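Local coordinates for protein epidermin modifying enzyme EPID (Staphylococcus epidermidis, PDB 1G63) that catalyses the FMN-dependent oxidative decarboxylation of the C-terminal cysteine residue of the precursor peptide of the lantibiotic epidermin, working as a homododecamer, at residues Met1-Ile7 against His28-Ile34; Leu6-Thr10 against Leu99-Cys103; Ala11-Ile16 against Asn42-Thr46; Ser37-Lys41 against Tyr57-Lys61. One frame throughout, in Å; residues are numbered along the deposited sequence.

Interaction 1. Residues Met1-Ile7 against His28-Ile34; sequences MYGKLLI and HFDEVNI
Leu5 and Phe29 make the apolar centre: with chi1 and chi2 both t, Leu5 lays CD1 over the face of the Phe29 ring, 3.5 Å from its centroid in a CH-pi contact. The same side of the sheet carries Leu5 CD2 4.1 Å from Val32 CG2, Val32 CG2 4.1 Å from Ile7 CD1, and Ile7 CG2 4.0 Å from Ile34 CD1; helix 18-25 packs over Ile7 and Ile34. Leu6 and Asn33 point to the other side, where Asn33 OD1 is hydrogen-bonded to His74 NE2. Strands 5-7 and 32-34 run parallel, axes 4.6 Å apart at closest and 29° between directions, in the register Leu5-Val32, Leu6-Asn33, Ile7-Ile34. Hydrogen bonds alternate between the two segments: Leu5 N to Glu31 O, Asn33 N to Leu5 O and Ile7 N to Asn33 O, each 2.9 Å. This is the strand pair of the first beta-alpha-beta crossover of a Rossmann-like sheet, strand 5-9, helix 18-25, strand 32-36. Before the strands, the pairing loosens into loops. Gly3 (phi 117°, psi 169°) has a backbone that would jam a CB against the preceding carbonyl, and its CA lies 3.2 Å from Asp30 OD1. Tyr2 N donates to His28 O at 2.9 Å. At the solvent edge, the extended Lys4 puts NZ 3.8 Å from Glu31 OE2, a long salt bridge, and a water hydrogen-bonded to Lys4 NZ (3.0 Å) and Glu31 OE1 (3.1 Å) bridges them.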
# COMPACT_ATOMS: atom_id res chain seq x y z
N MET B 1 -27.03 30.72 27.89
CA MET B 1 -26.74 29.35 27.38
C MET B 1 -26.50 28.40 28.56
O MET B 1 -26.02 28.82 29.61
CB MET B 1 -25.53 29.41 26.45
CG MET B 1 -25.69 30.48 25.38
SD MET B 1 -24.52 30.35 24.03
CE MET B 1 -25.60 29.82 22.72
N TYR B 2 -26.82 27.12 28.37
CA TYR B 2 -26.71 26.13 29.44
C TYR B 2 -25.40 25.39 29.70
O TYR B 2 -25.30 24.65 30.69
CB TYR B 2 -27.82 25.10 29.30
CG TYR B 2 -29.20 25.70 29.22
CD1 TYR B 2 -29.68 26.25 28.04
CD2 TYR B 2 -30.04 25.70 30.34
CE1 TYR B 2 -30.96 26.79 27.96
CE2 TYR B 2 -31.32 26.24 30.28
CZ TYR B 2 -31.77 26.78 29.08
OH TYR B 2 -33.05 27.30 29.02
N GLY B 3 -24.41 25.56 28.85
CA GLY B 3 -23.17 24.84 29.09
C GLY B 3 -22.85 23.85 27.98
O GLY B 3 -23.69 23.57 27.13
N LYS B 4 -21.63 23.32 28.00
CA LYS B 4 -21.18 22.39 26.98
C LYS B 4 -22.00 21.11 26.80
O LYS B 4 -22.31 20.40 27.75
CB LYS B 4 -19.70 22.05 27.22
CG LYS B 4 -18.80 23.27 27.13
CD LYS B 4 -17.36 22.93 27.41
CE LYS B 4 -16.51 24.18 27.40
NZ LYS B 4 -15.08 23.90 27.73
N LEU B 5 -22.35 20.84 25.55
CA LEU B 5 -23.13 19.67 25.19
C LEU B 5 -22.40 18.80 24.16
O LEU B 5 -21.85 19.30 23.18
CB LEU B 5 -24.49 20.11 24.63
CG LEU B 5 -25.46 19.02 24.15
CD1 LEU B 5 -26.88 19.51 24.32
CD2 LEU B 5 -25.18 18.66 22.70
N LEU B 6 -22.40 17.49 24.41
CA LEU B 6 -21.74 16.54 23.51
C LEU B 6 -22.76 15.66 22.80
O LEU B 6 -23.67 15.11 23.43
CB LEU B 6 -20.77 15.65 24.29
CG LEU B 6 -20.18 14.45 23.53
CD1 LEU B 6 -19.44 14.93 22.29
CD2 LEU B 6 -19.25 13.68 24.44
N ILE B 7 -22.61 15.54 21.49
CA ILE B 7 -23.50 14.68 20.71
C ILE B 7 -22.73 13.42 20.34
O ILE B 7 -21.64 13.49 19.78
CB ILE B 7 -23.95 15.34 19.39
CG1 ILE B 7 -24.88 16.52 19.66
CG2 ILE B 7 -24.67 14.29 18.51
CD1 ILE B 7 -25.31 17.24 18.40
N HIS B 28 -28.23 27.41 22.04
CA HIS B 28 -28.66 27.25 23.42
C HIS B 28 -27.56 26.76 24.36
O HIS B 28 -27.69 26.89 25.58
CB HIS B 28 -29.86 26.29 23.50
CG HIS B 28 -31.01 26.68 22.62
ND1 HIS B 28 -30.97 26.57 21.25
CD2 HIS B 28 -32.23 27.17 22.93
CE1 HIS B 28 -32.12 26.97 20.74
NE2 HIS B 28 -32.91 27.33 21.74
N PHE B 29 -26.50 26.19 23.81
CA PHE B 29 -25.40 25.67 24.64
C PHE B 29 -24.06 26.31 24.31
O PHE B 29 -23.72 26.49 23.14
CB PHE B 29 -25.31 24.15 24.50
CG PHE B 29 -26.58 23.42 24.84
CD1 PHE B 29 -27.61 23.31 23.91
CD2 PHE B 29 -26.78 22.88 26.11
CE1 PHE B 29 -28.81 22.67 24.23
CE2 PHE B 29 -27.97 22.24 26.44
CZ PHE B 29 -28.99 22.14 25.50
N ASP B 30 -23.31 26.66 25.35
CA ASP B 30 -22.00 27.30 25.21
C ASP B 30 -21.19 26.68 24.09
O ASP B 30 -20.58 27.37 23.27
CB ASP B 30 -21.22 27.20 26.52
CG ASP B 30 -21.90 27.93 27.66
OD1 ASP B 30 -21.57 27.65 28.83
OD2 ASP B 30 -22.77 28.79 27.39
N GLU B 31 -21.17 25.36 24.08
CA GLU B 31 -20.46 24.60 23.07
C GLU B 31 -21.28 23.36 22.73
O GLU B 31 -22.05 22.86 23.55
CB GLU B 31 -19.09 24.15 23.60
CG GLU B 31 -17.95 25.11 23.31
CD GLU B 31 -16.61 24.57 23.78
OE1 GLU B 31 -16.36 23.36 23.62
OE2 GLU B 31 -15.79 25.36 24.30
N VAL B 32 -21.12 22.89 21.50
CA VAL B 32 -21.78 21.67 21.06
C VAL B 32 -20.71 20.93 20.26
O VAL B 32 -20.34 21.33 19.16
CB VAL B 32 -23.02 21.97 20.20
CG1 VAL B 32 -22.69 23.01 19.18
CG2 VAL B 32 -23.49 20.69 19.52
N ASN B 33 -20.19 19.87 20.87
CA ASN B 33 -19.15 19.06 20.27
C ASN B 33 -19.73 17.73 19.80
O ASN B 33 -20.85 17.37 20.17
CB ASN B 33 -18.03 18.85 21.29
CG ASN B 33 -17.48 20.16 21.82
OD1 ASN B 33 -17.30 20.32 23.02
ND2 ASN B 33 -17.21 21.10 20.94
N ILE B 34 -18.98 16.99 19.00
CA ILE B 34 -19.50 15.73 18.50
C ILE B 34 -18.50 14.58 18.47
O ILE B 34 -17.29 14.78 18.33
CB ILE B 34 -20.12 15.98 17.10
CG1 ILE B 34 -20.96 14.77 16.68
CG2 ILE B 34 -19.03 16.32 16.11
CD1 ILE B 34 -22.00 15.09 15.64
O HOH W 1 -13.97 22.44 25.32

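Interaction 2. Residues Leu6-Thr10 against Leu99-Cys103; sequences LICAT and LTTVC. With FMN (flavin mononucleotide), chain N; FMN (flavin mononucleotide), chain M.
Between two flavin sites, the strand that leads to one FMN phosphate packs against a helix that reaches a second FMN, bound chiefly by a neighbouring subunit. Strand 6-9 and helix 99-103 approach to 9.5 Å between axes, with 130° between their N-to-C directions; the closest CA pair is Cys8-Leu99 at 6.2 Å. From the strand, Leu6 and Cys8 point toward the helix, while Leu99 and Val102, one turn apart, point back. Leu99 (chi1 t, chi2 near 155°) sets CG 3.6 Å from Cys8 CB and brings CD1 within 3.3 Å of Ala9 O and 4.0 Å of Thr10 CG2. Val102 CG1 meets Leu6 CD2 at 4.0 Å and Cys8 SG at 4.4 Å. Both cysteines are in the m rotamer, with Cys8 SG and Cys103 SG 4.2 Å apart, so they pack without a disulfide. At the strand's end, Thr10 CB comes within 3.2 Å of O2P of the FMN of chain N, while Thr10 OG1 is hydrogen-bonded to Pro81 O. Away from the strand, Thr101 OG1 accepts from O3' of the FMN of chain M at 3.0 Å, and Val102 also touches His67, the active-site residue. A helix covering a parallel sheet whose strand ends at a phosphate is the familiar plan of a Rossmann-like flavoprotein.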
# COMPACT_ATOMS: atom_id res chain seq x y z
N LEU B 6 -22.40 17.49 24.41
CA LEU B 6 -21.74 16.54 23.51
C LEU B 6 -22.76 15.66 22.80
O LEU B 6 -23.67 15.11 23.43
CB LEU B 6 -20.77 15.65 24.29
CG LEU B 6 -20.18 14.45 23.53
CD1 LEU B 6 -19.44 14.93 22.29
CD2 LEU B 6 -19.25 13.68 24.44
N ILE B 7 -22.61 15.54 21.49
CA ILE B 7 -23.50 14.68 20.71
C ILE B 7 -22.73 13.42 20.34
O ILE B 7 -21.64 13.49 19.78
CB ILE B 7 -23.95 15.34 19.39
CG1 ILE B 7 -24.88 16.52 19.66
CG2 ILE B 7 -24.67 14.29 18.51
CD1 ILE B 7 -25.31 17.24 18.40
N CYS B 8 -23.30 12.27 20.69
CA CYS B 8 -22.70 10.99 20.34
C CYS B 8 -23.59 10.44 19.23
O CYS B 8 -24.70 9.99 19.49
CB CYS B 8 -22.69 10.05 21.55
SG CYS B 8 -21.46 10.52 22.82
N ALA B 9 -23.10 10.51 17.99
CA ALA B 9 -23.86 10.04 16.83
C ALA B 9 -23.50 8.61 16.43
O ALA B 9 -22.33 8.24 16.37
CB ALA B 9 -23.64 10.98 15.66
N THR B 10 -24.53 7.82 16.15
CA THR B 10 -24.35 6.42 15.77
C THR B 10 -24.83 6.16 14.34
O THR B 10 -25.47 7.02 13.71
CB THR B 10 -25.07 5.48 16.75
OG1 THR B 10 -26.49 5.66 16.66
CG2 THR B 10 -24.62 5.77 18.18
N LEU B 99 -17.07 6.29 21.69
CA LEU B 99 -18.42 6.79 21.96
C LEU B 99 -19.08 6.01 23.09
O LEU B 99 -19.58 6.56 24.07
CB LEU B 99 -19.28 6.67 20.70
CG LEU B 99 -20.75 7.11 20.80
CD1 LEU B 99 -21.26 7.52 19.42
CD2 LEU B 99 -21.62 5.99 21.38
N THR B 100 -19.05 4.71 22.94
CA THR B 100 -19.65 3.81 23.89
C THR B 100 -18.92 3.84 25.26
O THR B 100 -19.53 3.64 26.31
CB THR B 100 -19.72 2.43 23.22
OG1 THR B 100 -20.89 1.75 23.64
CG2 THR B 100 -18.51 1.63 23.51
N THR B 101 -17.61 4.12 25.25
CA THR B 101 -16.85 4.22 26.50
C THR B 101 -17.22 5.53 27.21
O THR B 101 -17.26 5.61 28.44
CB THR B 101 -15.32 4.20 26.25
OG1 THR B 101 -14.93 2.92 25.77
CG2 THR B 101 -14.56 4.51 27.53
N VAL B 102 -17.48 6.57 26.42
CA VAL B 102 -17.88 7.86 26.96
C VAL B 102 -19.26 7.73 27.60
O VAL B 102 -19.51 8.31 28.66
CB VAL B 102 -17.91 8.94 25.84
CG1 VAL B 102 -18.78 10.14 26.25
CG2 VAL B 102 -16.48 9.41 25.55
N CYS B 103 -20.14 6.96 26.97
CA CYS B 103 -21.49 6.77 27.49
C CYS B 103 -21.51 5.98 28.79
O CYS B 103 -22.38 6.21 29.62
CB CYS B 103 -22.38 6.09 26.44
SG CYS B 103 -22.78 7.16 25.04
N1 FMN N . -29.63 0.94 12.88
C2 FMN N . -30.44 1.65 13.73
O2 FMN N . -30.54 1.43 14.90
N3 FMN N . -31.22 2.73 13.19
C4 FMN N . -31.24 3.11 11.89
O4 FMN N . -31.98 4.04 11.52
C4A FMN N . -30.40 2.33 10.98
N5 FMN N . -30.31 2.65 9.70
C5A FMN N . -29.38 2.02 8.91
C6 FMN N . -29.20 2.45 7.52
C7 FMN N . -28.40 1.78 6.64
C7M FMN N . -28.23 2.26 5.19
C8 FMN N . -27.49 0.73 7.15
C8M FMN N . -26.49 0.05 6.25
C9 FMN N . -27.67 0.30 8.46
C9A FMN N . -28.58 0.90 9.36
N10 FMN N . -28.78 0.50 10.72
C10 FMN N . -29.58 1.24 11.58
C1' FMN N . -27.99 -0.61 11.27
C2' FMN N . -26.75 -0.04 12.00
O2' FMN N . -25.90 0.76 11.18
C3' FMN N . -25.92 -1.18 12.58
O3' FMN N . -26.72 -1.90 13.58
C4' FMN N . -24.59 -0.78 13.21
O4' FMN N . -23.80 -1.95 13.55
C5' FMN N . -24.72 0.12 14.43
O5' FMN N . -23.42 0.55 14.88
P FMN N . -23.20 1.73 15.91
O1P FMN N . -23.98 1.40 17.14
O2P FMN N . -23.62 2.99 15.25
O3P FMN N . -21.65 1.73 16.17
N1 FMN M . -10.74 1.43 30.40
C2 FMN M . -10.72 0.77 31.61
O2 FMN M . -11.55 -0.03 31.95
N3 FMN M . -9.67 1.06 32.52
C4 FMN M . -8.67 1.93 32.32
O4 FMN M . -7.82 2.12 33.20
C4A FMN M . -8.69 2.66 31.04
N5 FMN M . -7.72 3.51 30.73
C5A FMN M . -7.68 4.05 29.47
C6 FMN M . -6.57 4.90 29.08
C7 FMN M . -6.53 5.58 27.89
C7M FMN M . -5.32 6.46 27.51
C8 FMN M . -7.53 5.26 26.85
C8M FMN M . -7.45 5.86 25.48
C9 FMN M . -8.61 4.47 27.22
C9A FMN M . -8.74 3.85 28.49
N10 FMN M . -9.81 3.01 28.90
C10 FMN M . -9.79 2.33 30.10
C1' FMN M . -10.91 2.72 27.96
C2' FMN M . -10.63 1.40 27.22
O2' FMN M . -9.39 1.37 26.49
C3' FMN M . -11.76 1.09 26.24
O3' FMN M . -13.00 0.94 26.97
C4' FMN M . -11.56 -0.14 25.36
O4' FMN M . -12.59 -0.21 24.35
C5' FMN M . -11.50 -1.45 26.12
O5' FMN M . -11.19 -2.54 25.22
P FMN M . -10.71 -3.96 25.70
O1P FMN M . -11.75 -4.47 26.62
O2P FMN M . -9.36 -3.84 26.34
O3P FMN M . -10.62 -4.81 24.38

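Interaction 3. Residues Ala11-Ile16 against Asn42-Thr46. With FMN (flavin mononucleotide), chain N.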
# COMPACT_ATOMS: atom_id res chain seq x y z
N ALA B 11 -24.52 4.96 13.85
CA ALA B 11 -24.85 4.55 12.49
C ALA B 11 -26.33 4.40 12.15
O ALA B 11 -26.79 3.33 11.74
CB ALA B 11 -24.10 3.27 12.14
N SER B 12 -27.07 5.48 12.34
CA SER B 12 -28.48 5.52 11.99
C SER B 12 -28.53 6.32 10.69
O SER B 12 -27.75 7.24 10.50
CB SER B 12 -29.29 6.26 13.05
OG SER B 12 -30.50 6.75 12.50
N ILE B 13 -29.43 5.95 9.79
CA ILE B 13 -29.54 6.65 8.51
C ILE B 13 -29.66 8.16 8.70
O ILE B 13 -29.15 8.93 7.89
CB ILE B 13 -30.77 6.14 7.71
CG1 ILE B 13 -30.86 6.85 6.36
CG2 ILE B 13 -32.05 6.36 8.51
CD1 ILE B 13 -29.63 6.68 5.49
N ASN B 14 -30.31 8.59 9.78
CA ASN B 14 -30.48 10.02 10.02
C ASN B 14 -29.25 10.77 10.49
O ASN B 14 -29.31 11.97 10.72
CB ASN B 14 -31.62 10.26 11.00
CG ASN B 14 -32.97 9.95 10.40
OD1 ASN B 14 -33.59 8.94 10.74
ND2 ASN B 14 -33.41 10.80 9.49
N VAL B 15 -28.13 10.07 10.63
CA VAL B 15 -26.91 10.73 11.04
C VAL B 15 -26.48 11.68 9.92
O VAL B 15 -25.69 12.60 10.13
CB VAL B 15 -25.78 9.72 11.33
CG1 VAL B 15 -25.36 9.03 10.05
CG2 VAL B 15 -24.61 10.42 12.00
N ILE B 16 -27.02 11.46 8.72
CA ILE B 16 -26.69 12.31 7.58
C ILE B 16 -27.28 13.71 7.73
O ILE B 16 -26.91 14.63 6.99
CB ILE B 16 -27.20 11.72 6.24
CG1 ILE B 16 -28.73 11.84 6.17
CG2 ILE B 16 -26.77 10.26 6.13
CD1 ILE B 16 -29.31 11.39 4.85
N ASN B 42 -19.48 5.45 7.67
CA ASN B 42 -19.83 4.89 6.37
C ASN B 42 -21.02 5.64 5.79
O ASN B 42 -21.43 5.37 4.67
CB ASN B 42 -20.24 3.42 6.49
CG ASN B 42 -19.10 2.53 6.89
OD1 ASN B 42 -19.31 1.40 7.32
ND2 ASN B 42 -17.87 3.02 6.75
N PHE B 43 -21.58 6.57 6.55
CA PHE B 43 -22.73 7.32 6.09
C PHE B 43 -22.40 8.76 5.73
O PHE B 43 -23.06 9.36 4.88
CB PHE B 43 -23.83 7.35 7.16
CG PHE B 43 -24.42 6.01 7.45
CD1 PHE B 43 -23.65 5.00 8.01
CD2 PHE B 43 -25.76 5.77 7.20
CE1 PHE B 43 -24.21 3.76 8.32
CE2 PHE B 43 -26.33 4.55 7.50
CZ PHE B 43 -25.55 3.53 8.06
N ILE B 44 -21.39 9.31 6.38
CA ILE B 44 -21.03 10.69 6.11
C ILE B 44 -19.54 10.92 6.27
O ILE B 44 -18.83 10.07 6.79
CB ILE B 44 -21.76 11.66 7.06
CG1 ILE B 44 -21.43 11.29 8.51
CG2 ILE B 44 -23.26 11.61 6.82
CD1 ILE B 44 -21.95 12.28 9.52
N ASN B 45 -19.10 12.08 5.82
CA ASN B 45 -17.71 12.48 5.97
C ASN B 45 -17.75 13.28 7.27
O ASN B 45 -18.19 14.42 7.29
CB ASN B 45 -17.28 13.37 4.81
CG ASN B 45 -15.81 13.71 4.86
OD1 ASN B 45 -15.30 14.15 5.89
ND2 ASN B 45 -15.12 13.51 3.74
N THR B 46 -17.31 12.65 8.35
CA THR B 46 -17.33 13.29 9.66
C THR B 46 -16.50 14.56 9.79
O THR B 46 -16.81 15.40 10.63
CB THR B 46 -16.89 12.30 10.77
OG1 THR B 46 -15.55 11.86 10.52
CG2 THR B 46 -17.83 11.10 10.81
N1 FMN N . -29.63 0.94 12.88
C2 FMN N . -30.44 1.65 13.73
O2 FMN N . -30.54 1.43 14.90
N3 FMN N . -31.22 2.73 13.19
C4 FMN N . -31.24 3.11 11.89
O4 FMN N . -31.98 4.04 11.52
C4A FMN N . -30.40 2.33 10.98
N5 FMN N . -30.31 2.65 9.70
C5A FMN N . -29.38 2.02 8.91
C6 FMN N . -29.20 2.45 7.52
C7 FMN N . -28.40 1.78 6.64
C7M FMN N . -28.23 2.26 5.19
C8 FMN N . -27.49 0.73 7.15
C8M FMN N . -26.49 0.05 6.25
C9 FMN N . -27.67 0.30 8.46
C9A FMN N . -28.58 0.90 9.36
N10 FMN N . -28.78 0.50 10.72
C10 FMN N . -29.58 1.24 11.58
C1' FMN N . -27.99 -0.61 11.27
C2' FMN N . -26.75 -0.04 12.00
O2' FMN N . -25.90 0.76 11.18
C3' FMN N . -25.92 -1.18 12.58
O3' FMN N . -26.72 -1.90 13.58
C4' FMN N . -24.59 -0.78 13.21
O4' FMN N . -23.80 -1.95 13.55
C5' FMN N . -24.72 0.12 14.43
O5' FMN N . -23.42 0.55 14.88
P FMN N . -23.20 1.73 15.91
O1P FMN N . -23.98 1.40 17.14
O2P FMN N . -23.62 2.99 15.25
O3P FMN N . -21.65 1.73 16.17
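Apolar packing, centred on Phe43, joins these two loops. Phe43 (chi1 m) points toward segment 11-16, where Ala11 CB lies 3.9 Å from Phe43 CE1, Ile13 CD1 4.3 Å from Phe43 CD2 and Val15 CG1 3.7 Å from Phe43 CB. Ile44 continues the patch, with Ile44 CD1 4.1 Å from Val15 CG2 and Ile44 CG2 3.8 Å from Ile16 CG2. Backbone turns shape the first loop: Val15 N is hydrogen-bonded to Ser12 O at 2.9 Å, and Asn14 N to Ser12 OG at 3.3 Å, an ST turn that starts the 3-10 segment 13-16; Ser12 OG is also hydrogen-bonded to Asn115 OD1. These loops follow strands 5-9 and 32-36, at the end of the parallel sheet where a Rossmann-like fold holds its nucleotide. Polar contacts with the FMN of chain N come from Ala11: its N donates to O2P at 2.6 Å, and its O accepts from O2' at 2.8 Å. The flavin meets the edge of the Phe43 ring, with Phe43 CZ 3.5 Å from C8. Two other subunits also reach this contact: Phe43 touches Leu64 of a neighbouring subunit, and Ile13 touches Leu51 of another.

Interaction 4. Residues Ser37-Lys41 against Tyr57-Lys61; sequences SPSSK and YDEIK. With FMN (flavin mononucleotide), chain N.
Segment 37-41 leaves strand 32-36 and turns into a 3-10 segment at 39-41, held by Ser40 N to Ser37 O at 3.0 Å and Lys41 N to Pro38 O at 3.2 Å. Segment 57-61 leaves strand 56-57 and takes helical backbone angles from Glu59 on. The two stay well apart, the closest CA atoms being those of Pro38 and Glu59 at 8.8 Å, so long side chains must span the gap. Asp58 (chi1 t) folds back in an Asx turn, its OD2 accepting from Ile60 N at 3.0 Å and more weakly from Lys61 N at 3.5 Å. Both loops lie at the carboxyl ends of neighbouring parallel strands, where Rossmann-like folds bind their cofactor; of the two, 37-41 reaches the FMN of chain N, Ser37 OG donating to O2P at 2.9 Å. Ser40 OG donates to Ser37 O at 2.6 Å within the same turn. Lys41, m then fully extended, carries NZ to 3.8 Å from Asp58 OD2, a long salt bridge, and to 3.5 Å from Ile60 CD1. One water bridges the loops, accepting from Lys41 NZ (3.2 Å) and Glu59 N (3.1 Å) and donating to Glu59 OE2 (3.1 Å). Pro38 CG is 3.9 Å from Glu59 OE2, while Glu59 OE1 is hydrogen-bonded to Leu98 N.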
# COMPACT_ATOMS: atom_id res chain seq x y z
N SER B 37 -19.60 7.05 16.05
CA SER B 37 -19.31 5.64 16.21
C SER B 37 -18.58 5.24 14.92
O SER B 37 -18.81 5.82 13.87
CB SER B 37 -20.61 4.84 16.34
OG SER B 37 -21.29 4.74 15.11
N PRO B 38 -17.67 4.27 15.00
CA PRO B 38 -16.93 3.84 13.80
C PRO B 38 -17.82 3.60 12.58
O PRO B 38 -17.51 4.04 11.47
CB PRO B 38 -16.24 2.56 14.26
CG PRO B 38 -15.95 2.87 15.70
CD PRO B 38 -17.23 3.51 16.18
N SER B 39 -18.94 2.91 12.78
CA SER B 39 -19.85 2.61 11.68
C SER B 39 -20.54 3.81 11.05
O SER B 39 -20.88 3.78 9.86
CB SER B 39 -20.92 1.61 12.12
OG SER B 39 -20.33 0.38 12.45
N SER B 40 -20.76 4.86 11.82
CA SER B 40 -21.44 6.02 11.27
C SER B 40 -20.58 6.71 10.20
O SER B 40 -21.08 7.48 9.39
CB SER B 40 -21.82 7.00 12.40
OG SER B 40 -20.70 7.38 13.16
N LYS B 41 -19.30 6.40 10.18
CA LYS B 41 -18.39 6.99 9.20
C LYS B 41 -18.62 6.46 7.79
O LYS B 41 -18.05 6.96 6.82
CB LYS B 41 -16.94 6.77 9.65
CG LYS B 41 -16.68 7.40 11.02
CD LYS B 41 -15.33 7.03 11.62
CE LYS B 41 -15.18 7.63 13.03
NZ LYS B 41 -13.92 7.21 13.71
N TYR B 57 -14.33 14.91 18.27
CA TYR B 57 -13.46 13.92 18.89
C TYR B 57 -13.33 12.74 17.94
O TYR B 57 -14.30 12.03 17.66
CB TYR B 57 -14.04 13.47 20.23
CG TYR B 57 -14.17 14.59 21.23
CD1 TYR B 57 -15.42 15.09 21.59
CD2 TYR B 57 -13.04 15.17 21.80
CE1 TYR B 57 -15.54 16.13 22.50
CE2 TYR B 57 -13.15 16.22 22.70
CZ TYR B 57 -14.40 16.70 23.05
OH TYR B 57 -14.51 17.73 23.95
N ASP B 58 -12.12 12.54 17.42
CA ASP B 58 -11.83 11.47 16.46
C ASP B 58 -10.85 10.46 17.05
O ASP B 58 -9.67 10.76 17.21
CB ASP B 58 -11.26 12.09 15.18
CG ASP B 58 -11.05 11.08 14.07
OD1 ASP B 58 -10.65 11.51 12.97
OD2 ASP B 58 -11.27 9.87 14.28
N GLU B 59 -11.34 9.27 17.38
CA GLU B 59 -10.49 8.23 17.97
C GLU B 59 -9.47 7.61 16.99
O GLU B 59 -8.54 6.92 17.42
CB GLU B 59 -11.35 7.14 18.59
CG GLU B 59 -12.16 6.34 17.60
CD GLU B 59 -13.17 5.43 18.27
OE1 GLU B 59 -12.77 4.54 19.04
OE2 GLU B 59 -14.38 5.61 18.02
N ILE B 60 -9.65 7.84 15.69
CA ILE B 60 -8.72 7.30 14.72
C ILE B 60 -7.53 8.24 14.64
O ILE B 60 -6.38 7.81 14.63
CB ILE B 60 -9.35 7.17 13.32
CG1 ILE B 60 -10.40 6.06 13.33
CG2 ILE B 60 -8.27 6.87 12.30
CD1 ILE B 60 -11.16 5.95 12.03
N LYS B 61 -7.83 9.54 14.60
CA LYS B 61 -6.79 10.56 14.55
C LYS B 61 -6.00 10.53 15.85
O LYS B 61 -4.79 10.75 15.87
CB LYS B 61 -7.42 11.93 14.35
CG LYS B 61 -6.43 13.09 14.36
CD LYS B 61 -7.15 14.42 14.21
CE LYS B 61 -6.19 15.60 14.28
NZ LYS B 61 -6.90 16.90 14.08
N1 FMN N . -29.63 0.94 12.88
C2 FMN N . -30.44 1.65 13.73
O2 FMN N . -30.54 1.43 14.90
N3 FMN N . -31.22 2.73 13.19
C4 FMN N . -31.24 3.11 11.89
O4 FMN N . -31.98 4.04 11.52
C4A FMN N . -30.40 2.33 10.98
N5 FMN N . -30.31 2.65 9.70
C5A FMN N . -29.38 2.02 8.91
C6 FMN N . -29.20 2.45 7.52
C7 FMN N . -28.40 1.78 6.64
C7M FMN N . -28.23 2.26 5.19
C8 FMN N . -27.49 0.73 7.15
C8M FMN N . -26.49 0.05 6.25
C9 FMN N . -27.67 0.30 8.46
C9A FMN N . -28.58 0.90 9.36
N10 FMN N . -28.78 0.50 10.72
C10 FMN N . -29.58 1.24 11.58
C1' FMN N . -27.99 -0.61 11.27
C2' FMN N . -26.75 -0.04 12.00
O2' FMN N . -25.90 0.76 11.18
C3' FMN N . -25.92 -1.18 12.58
O3' FMN N . -26.72 -1.90 13.58
C4' FMN N . -24.59 -0.78 13.21
O4' FMN N . -23.80 -1.95 13.55
C5' FMN N . -24.72 0.12 14.43
O5' FMN N . -23.42 0.55 14.88
P FMN N . -23.20 1.73 15.91
O1P FMN N . -23.98 1.40 17.14
O2P FMN N . -23.62 2.99 15.25
O3P FMN N . -21.65 1.73 16.17
O HOH W 2 -14.18 8.37 16.64

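How the interactions relate
From the N terminus, segment 1-7, running into strand 5-9, opens interaction 1, which closes the first beta-alpha-beta unit when strand 32-36 lines up beside it. Leu6 serves both this contact and interaction 2, which Cys8 on the same strand carries; its long loop closes only at helix 98-105 and encloses interactions 3 and 4. Those two cross one another: 11-16 reaches past 37-41 to meet 42-46, and 37-41 then pairs with 57-61. Interaction 3 also crosses interaction 1, since 11-16 falls between 1-7 and 28-34. Interaction 4 follows interaction 1 in series, joined by Ile34 O and Tyr57 N, 3.0 Å apart. Interactions 2, 3 and 4 converge on the FMN of chain N at the sheet's carboxyl end.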